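Local coordinates for exopolygalacturonate lyase (Vibrio vulnificus, PDB 5A29), which is a family 2 polysaccharide lyase that binds a manganese ion and probably cleaves polygalacturonate chains by beta-elimination, at residues 332-337 against 415-419; 238-242 against 342-346; 324-328 against 380-384. All blocks are in the same frame, centred on the assembly; numbering follows the deposited sequence.

Interaction 1. Residues 332-337 against 415-419. With SRT (S,R meso-tartaric acid), chain R; SRT (S,R meso-tartaric acid), chain D.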
# COMPACT_ATOMS: atom_id res chain seq x y z
N ASP A 332 -2.15 8.68 9.08
CA ASP A 332 -0.83 8.34 9.65
C ASP A 332 -0.37 7.03 9.00
O ASP A 332 0.77 6.91 8.67
CB ASP A 332 -0.88 8.13 11.15
CG ASP A 332 -2.02 7.14 11.58
OD1 ASP A 332 -3.13 7.16 10.99
OD2 ASP A 332 -1.79 6.32 12.48
N LYS A 333 -1.27 6.06 8.82
CA LYS A 333 -0.85 4.84 8.15
C LYS A 333 -0.24 5.09 6.75
O LYS A 333 0.76 4.47 6.39
CB LYS A 333 -2.03 3.89 8.03
CG LYS A 333 -1.60 2.56 7.43
CD LYS A 333 -2.77 1.58 7.37
CE LYS A 333 -2.28 0.22 6.86
NZ LYS A 333 -3.49 -0.48 6.36
N SER A 334 -0.87 5.92 5.91
CA SER A 334 -0.29 6.15 4.58
C SER A 334 1.09 6.83 4.69
O SER A 334 1.88 6.68 3.77
CB SER A 334 -1.16 7.10 3.73
OG SER A 334 -2.46 6.47 3.56
N ILE A 335 1.34 7.57 5.77
CA ILE A 335 2.61 8.30 5.93
C ILE A 335 3.67 7.38 6.57
O ILE A 335 4.77 7.23 5.99
CB ILE A 335 2.42 9.52 6.82
CG1 ILE A 335 1.52 10.54 6.10
CG2 ILE A 335 3.78 10.14 7.20
CD1 ILE A 335 1.04 11.61 7.12
N VAL A 336 3.37 6.82 7.75
CA VAL A 336 4.41 6.11 8.54
C VAL A 336 4.53 4.62 8.20
O VAL A 336 5.41 3.94 8.74
CB VAL A 336 4.28 6.29 10.09
CG1 VAL A 336 4.28 7.82 10.41
CG2 VAL A 336 3.09 5.53 10.69
N PHE A 337 3.60 4.11 7.41
CA PHE A 337 3.67 2.72 7.00
C PHE A 337 3.89 2.68 5.48
O PHE A 337 5.01 2.41 5.04
CB PHE A 337 2.39 1.94 7.43
CG PHE A 337 2.38 0.53 6.95
CD1 PHE A 337 3.42 -0.37 7.33
CD2 PHE A 337 1.33 0.06 6.15
CE1 PHE A 337 3.39 -1.73 6.89
CE2 PHE A 337 1.31 -1.28 5.68
CZ PHE A 337 2.34 -2.18 6.07
N GLU A 415 2.42 -3.87 11.51
CA GLU A 415 2.68 -3.07 10.34
C GLU A 415 3.64 -1.91 10.65
O GLU A 415 4.56 -1.62 9.88
CB GLU A 415 1.35 -2.43 9.80
CG GLU A 415 0.47 -3.53 9.23
CD GLU A 415 -0.89 -3.03 8.79
OE1 GLU A 415 -1.40 -2.04 9.36
OE2 GLU A 415 -1.40 -3.61 7.82
N TYR A 416 3.37 -1.18 11.71
CA TYR A 416 4.10 0.11 11.92
C TYR A 416 5.55 -0.17 12.39
O TYR A 416 6.44 0.68 12.25
CB TYR A 416 3.46 0.95 13.04
CG TYR A 416 2.21 1.68 12.55
CD1 TYR A 416 1.57 1.30 11.35
CD2 TYR A 416 1.66 2.71 13.29
CE1 TYR A 416 0.40 1.93 10.93
CE2 TYR A 416 0.49 3.35 12.87
CZ TYR A 416 -0.13 2.96 11.71
OH TYR A 416 -1.31 3.61 11.36
N LEU A 417 5.73 -1.32 12.98
CA LEU A 417 7.08 -1.80 13.35
C LEU A 417 8.04 -1.95 12.18
O LEU A 417 9.28 -1.65 12.30
CB LEU A 417 6.95 -3.12 14.15
CG LEU A 417 8.31 -3.79 14.51
CD1 LEU A 417 9.07 -2.97 15.55
CD2 LEU A 417 8.02 -5.17 15.12
N LEU A 418 7.54 -2.49 11.05
CA LEU A 418 8.45 -2.80 9.96
C LEU A 418 9.31 -1.62 9.42
O LEU A 418 10.51 -1.80 9.17
CB LEU A 418 7.69 -3.50 8.82
CG LEU A 418 8.58 -4.06 7.66
CD1 LEU A 418 9.46 -5.18 8.22
CD2 LEU A 418 7.61 -4.65 6.65
N PRO A 419 8.70 -0.44 9.20
CA PRO A 419 9.49 0.71 8.75
C PRO A 419 10.52 1.13 9.79
O PRO A 419 11.59 1.64 9.40
CB PRO A 419 8.44 1.84 8.54
CG PRO A 419 7.14 1.13 8.40
CD PRO A 419 7.25 -0.14 9.23
O1 SRT R . -8.88 3.52 1.80
O11 SRT R . -7.06 2.54 1.14
C1 SRT R . -7.91 2.78 2.02
C2 SRT R . -7.77 2.24 3.44
O2 SRT R . -8.39 1.00 3.70
C3 SRT R . -6.32 2.32 3.89
O3 SRT R . -6.12 3.74 3.99
C4 SRT R . -6.12 1.53 5.16
O4 SRT R . -5.68 0.38 4.98
O41 SRT R . -6.47 1.97 6.31
O1 SRT D . 3.83 11.94 3.50
O11 SRT D . 4.85 13.48 4.65
C1 SRT D . 4.87 12.42 4.01
C2 SRT D . 6.14 11.68 3.65
O2 SRT D . 6.75 12.59 2.82
C3 SRT D . 7.20 11.24 4.70
O3 SRT D . 6.96 11.75 5.99
C4 SRT D . 7.43 9.75 4.87
O4 SRT D . 8.65 9.48 5.02
O41 SRT D . 6.47 8.89 4.81
O HOH W 1 6.26 3.34 11.48
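Tyr416 lies across one side of the helix holding Asp332, Lys333, Val336 and Phe337, with a different group at each part of its ring. CG2 of Val336 sits squarely over one face, 4.1 Å from the ring centroid and 12° off the normal, a CH-pi contact. Hydroxyl OH is 3.0 Å from OD2 of Asp332, whose carboxylate stands almost upright to the ring plane, and CG of Lys333 meets the ring edge. Phe337 is covered in turn by Glu415: CB rests 3.8 Å from the Phe337 centroid, and the carboxylate stacks beyond it, turned 24° from the ring. These groups join helix 331-349 to the lead-in of helix 417-426, two elements of what is probably an (alpha/alpha)7 barrel, as in related family 2 lyases. With CG anti to the backbone N (chi1 -176°) and the chain extended beyond, Lys333 carries NZ past Glu415, in a long salt bridge, NZ to OE1 4.0 Å, and donates a 2.7 Å hydrogen bond to O4 of a bound meso-tartrate. One water donates to both Val336 O and Tyr416 O. Farther out, Phe366 and Tyr367 of helix 353-370 back Asp332, Val336 and Tyr416.

Interaction 2. Residues 238-242 against 342-346. With SRT (S,R meso-tartaric acid), chain D.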
# COMPACT_ATOMS: atom_id res chain seq x y z
N SER A 238 2.51 8.87 -3.57
CA SER A 238 3.50 7.84 -3.25
C SER A 238 3.68 6.91 -4.50
O SER A 238 4.80 6.57 -4.86
CB SER A 238 3.05 7.02 -1.96
OG SER A 238 4.13 6.09 -1.63
N ASP A 239 2.60 6.48 -5.17
CA ASP A 239 2.77 5.57 -6.36
C ASP A 239 3.48 6.34 -7.48
O ASP A 239 4.23 5.77 -8.25
CB ASP A 239 1.40 5.20 -6.94
CG ASP A 239 0.93 3.77 -6.55
OD1 ASP A 239 1.70 2.76 -6.63
OD2 ASP A 239 -0.25 3.66 -6.25
N LEU A 240 3.14 7.62 -7.66
CA LEU A 240 3.86 8.40 -8.70
C LEU A 240 5.35 8.53 -8.48
O LEU A 240 6.12 8.35 -9.42
CB LEU A 240 3.22 9.81 -8.88
CG LEU A 240 1.83 9.68 -9.57
CD1 LEU A 240 1.05 11.00 -9.36
CD2 LEU A 240 1.90 9.34 -11.07
N ILE A 241 5.73 8.78 -7.24
CA ILE A 241 7.14 8.93 -6.83
C ILE A 241 7.83 7.57 -7.08
O ILE A 241 8.88 7.53 -7.71
CB ILE A 241 7.25 9.29 -5.33
CG1 ILE A 241 6.80 10.77 -5.08
CG2 ILE A 241 8.65 9.17 -4.83
CD1 ILE A 241 6.35 11.01 -3.67
N TYR A 242 7.20 6.50 -6.61
CA TYR A 242 7.76 5.15 -6.77
C TYR A 242 7.99 4.86 -8.27
O TYR A 242 9.07 4.36 -8.65
CB TYR A 242 6.83 4.08 -6.08
CG TYR A 242 7.36 2.64 -6.26
CD1 TYR A 242 8.66 2.28 -5.86
CD2 TYR A 242 6.51 1.64 -6.75
CE1 TYR A 242 9.11 0.96 -6.04
CE2 TYR A 242 6.97 0.34 -6.93
CZ TYR A 242 8.25 0.01 -6.56
OH TYR A 242 8.71 -1.29 -6.83
N ILE A 342 8.08 2.72 1.04
CA ILE A 342 8.55 3.08 -0.28
C ILE A 342 9.87 3.91 -0.17
O ILE A 342 10.85 3.68 -0.91
CB ILE A 342 7.45 3.89 -1.01
CG1 ILE A 342 6.31 2.93 -1.37
CG2 ILE A 342 7.99 4.58 -2.28
CD1 ILE A 342 6.70 1.77 -2.29
N GLU A 343 9.89 4.91 0.71
CA GLU A 343 11.05 5.83 0.73
C GLU A 343 12.26 5.09 1.26
O GLU A 343 13.40 5.32 0.79
CB GLU A 343 10.77 7.07 1.59
CG GLU A 343 9.76 7.95 0.83
CD GLU A 343 9.60 9.38 1.41
OE1 GLU A 343 10.23 9.71 2.46
OE2 GLU A 343 8.78 10.15 0.81
N LEU A 344 12.05 4.22 2.25
CA LEU A 344 13.17 3.39 2.71
C LEU A 344 13.68 2.46 1.63
O LEU A 344 14.89 2.18 1.58
CB LEU A 344 12.80 2.56 3.98
CG LEU A 344 12.61 3.53 5.23
CD1 LEU A 344 11.85 2.80 6.37
CD2 LEU A 344 13.94 4.08 5.77
N HIS A 345 12.78 1.88 0.86
CA HIS A 345 13.20 0.99 -0.23
C HIS A 345 14.04 1.78 -1.28
O HIS A 345 15.07 1.31 -1.75
CB HIS A 345 11.92 0.39 -0.89
CG HIS A 345 12.20 -0.31 -2.16
ND1 HIS A 345 13.02 -1.41 -2.23
CD2 HIS A 345 11.82 -0.04 -3.44
CE1 HIS A 345 13.09 -1.83 -3.49
NE2 HIS A 345 12.35 -1.03 -4.24
N LEU A 346 13.60 2.98 -1.62
CA LEU A 346 14.34 3.84 -2.57
C LEU A 346 15.66 4.32 -1.99
O LEU A 346 16.70 4.36 -2.69
CB LEU A 346 13.47 5.07 -2.92
CG LEU A 346 12.20 4.81 -3.71
CD1 LEU A 346 11.43 6.11 -3.93
CD2 LEU A 346 12.41 4.06 -5.04
O1 SRT D . 3.83 11.94 3.50
O11 SRT D . 4.85 13.48 4.65
C1 SRT D . 4.87 12.42 4.01
C2 SRT D . 6.14 11.68 3.65
O2 SRT D . 6.75 12.59 2.82
C3 SRT D . 7.20 11.24 4.70
O3 SRT D . 6.96 11.75 5.99
C4 SRT D . 7.43 9.75 4.87
O4 SRT D . 8.65 9.48 5.02
O41 SRT D . 6.47 8.89 4.81
O HOH W 2 11.25 -1.92 -6.68
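Ile342 fills a hollow between Tyr242 and Ser238. Its CD1 comes down over one face of the Tyr242 ring, 4.3 Å from the centroid and 19° off the normal, displaced toward the rim, while its other branch, CG2, abuts Tyr242 CB at 4.0 Å. Nearer the backbone on the CD1 branch, CG1 rests 3.8 Å from Ser238 OG, an oxygen whose polar needs are met by hydrogen bonds with Tyr159 and Asn339. A chi1 of 178° swings the Tyr242 ring away from its own backbone N, and Leu346 CD2 meets the ring at the edge. The other branch of Leu346, CD1, packs on Ile241 CG2 at 4.2 Å, and Met267 of helix 259-272 touches both residues. At the phenolic end CE1 of Tyr242 approaches the edge of the His345 imidazole, and one water in the tyrosine plane links Tyr242 OH (2.6 Å) to His345 NE2 (2.8 Å). Glu343 turns toward a bound meso-tartrate, its OE2 paired with Lys271 in a salt bridge. The segment axes run 11° apart at 10.9 Å, a spacing that side chains this large can bridge: near-parallel packing of helices 234-250 and 331-349, consistent with the (alpha/alpha)7 barrel of family 2 lyases, beside the tartrate pocket that includes Glu343.

Interaction 3. Residues 324-328 against 380-384; sequences GNVLF and PIFSD
Backbone O of Asn325 is gripped from two sources: Ser383 N donates a hydrogen bond of 2.9 Å, in the carbonyl plane and on a lone pair, and Phe382 adds a CA-H...O contact with CA 3.1 Å away. The side chains of Asn325 and Ser383 repeat the link, since Ser383 OG donates to Asn325 OD1 at 2.8 Å. The donor comes in well off the C=O direction, at a C=O...OG angle of 104°, and stands above the amide plane. Asn325 ND2 is anchored separately by the carbonyls of Pro223 and Ile320, which probably fixes how the amide is turned. Two residues on, Leu327 N donates to Ile381 O at 3.0 Å, nearly in line with the carbonyl, and a water spans from Leu327 O to Ile381 N. On one flank the Phe328 edge points at the face of Phe382, a T-shaped pair with centroids 5.2 Å apart and planes at 78°. Phe328 takes the chi1 of 49° that tucks CG between its backbone N and carbonyl carbon, folding the ring back over its own loop, with Val326 CG1 above its centre. CG2 of that valine meets Phe382 CE2 at 3.6 Å, and Phe313 of helix 308-317 makes a further edge-to-face pair with Phe382. On the other flank Leu327 CD1 packs against Ile381 CD1 at 4.0 Å. The two bonds framing Val326 and Phe382 make them a non-hydrogen-bonded pair in a single antiparallel beta bridge, which joins the loop before helix 331-349 to the one before helix 417-426.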
# COMPACT_ATOMS: atom_id res chain seq x y z
N GLY A 324 -3.65 18.69 5.30
CA GLY A 324 -2.30 18.05 5.41
C GLY A 324 -1.85 17.83 6.82
O GLY A 324 -1.02 16.96 7.08
N ASN A 325 -2.39 18.59 7.77
CA ASN A 325 -1.99 18.46 9.16
C ASN A 325 -2.78 17.42 9.95
O ASN A 325 -2.41 17.13 11.09
CB ASN A 325 -2.07 19.79 9.91
CG ASN A 325 -1.22 20.86 9.22
OD1 ASN A 325 -0.02 20.66 9.03
ND2 ASN A 325 -1.85 21.97 8.83
N VAL A 326 -3.75 16.78 9.32
CA VAL A 326 -4.49 15.69 10.03
C VAL A 326 -3.71 14.34 9.94
O VAL A 326 -3.46 13.86 8.82
CB VAL A 326 -5.86 15.51 9.39
CG1 VAL A 326 -6.61 14.29 10.00
CG2 VAL A 326 -6.72 16.79 9.61
N LEU A 327 -3.32 13.79 11.07
CA LEU A 327 -2.52 12.57 11.09
C LEU A 327 -3.39 11.40 11.71
O LEU A 327 -2.84 10.41 12.16
CB LEU A 327 -1.26 12.72 11.93
CG LEU A 327 -0.39 13.90 11.41
CD1 LEU A 327 0.93 13.86 12.18
CD2 LEU A 327 -0.10 13.73 9.93
N PHE A 328 -4.70 11.54 11.71
CA PHE A 328 -5.58 10.42 12.18
C PHE A 328 -6.49 10.05 11.05
O PHE A 328 -6.30 10.43 9.86
CB PHE A 328 -6.33 10.82 13.47
CG PHE A 328 -7.02 12.21 13.38
CD1 PHE A 328 -6.34 13.39 13.71
CD2 PHE A 328 -8.34 12.32 12.94
CE1 PHE A 328 -6.94 14.67 13.59
CE2 PHE A 328 -8.96 13.59 12.79
CZ PHE A 328 -8.24 14.77 13.10
N PRO A 380 -4.50 10.02 18.19
CA PRO A 380 -4.98 10.75 17.00
C PRO A 380 -4.61 12.25 17.14
O PRO A 380 -5.20 13.00 17.95
CB PRO A 380 -6.52 10.56 17.04
CG PRO A 380 -6.82 10.47 18.53
CD PRO A 380 -5.62 9.74 19.14
N ILE A 381 -3.69 12.71 16.28
CA ILE A 381 -3.13 14.01 16.48
C ILE A 381 -3.10 14.82 15.18
O ILE A 381 -3.19 14.26 14.07
CB ILE A 381 -1.65 13.91 17.02
CG1 ILE A 381 -0.71 13.15 16.02
CG2 ILE A 381 -1.60 13.39 18.45
CD1 ILE A 381 0.76 13.58 16.21
N PHE A 382 -2.97 16.14 15.36
CA PHE A 382 -2.53 17.01 14.23
C PHE A 382 -1.00 17.16 14.27
O PHE A 382 -0.36 16.76 15.27
CB PHE A 382 -3.18 18.42 14.39
CG PHE A 382 -4.67 18.44 14.11
CD1 PHE A 382 -5.58 18.12 15.13
CD2 PHE A 382 -5.18 18.79 12.86
CE1 PHE A 382 -6.97 18.14 14.89
CE2 PHE A 382 -6.57 18.78 12.62
CZ PHE A 382 -7.46 18.43 13.65
N SER A 383 -0.40 17.67 13.15
CA SER A 383 1.05 17.67 12.99
C SER A 383 1.75 18.61 14.00
O SER A 383 2.94 18.52 14.19
CB SER A 383 1.41 18.08 11.55
OG SER A 383 0.86 19.41 11.41
N ASP A 384 1.01 19.51 14.67
CA ASP A 384 1.60 20.30 15.78
C ASP A 384 1.54 19.56 17.13
O ASP A 384 2.06 20.05 18.13
CB ASP A 384 0.85 21.61 15.96
CG ASP A 384 -0.55 21.40 16.57
OD1 ASP A 384 -1.08 20.29 16.45
OD2 ASP A 384 -1.14 22.34 17.14
O HOH W 3 -2.49 10.25 14.62

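The segments of all three contacts interleave along the chain, in the order 238-242, 324-328, 332-337, 342-346, 380-384, 415-419. Helix 331-349 is the common element: interactions 1 and 2 use successive parts of it and their centres lie about 13 Å apart, while the loop leading into it supplies residues 324-328 of interaction 3. Interaction 3 centres about 15 Å from interaction 1 and touches it where Leu327 packs on Asp332 and Ile335; the centres of interactions 2 and 3 lie about 22 Å apart and the two do not touch. Interactions 1 and 2 also border the same tartrate molecule, through Ile335 and Glu343, so one helix joins this pocket to the surrounding helices and loops.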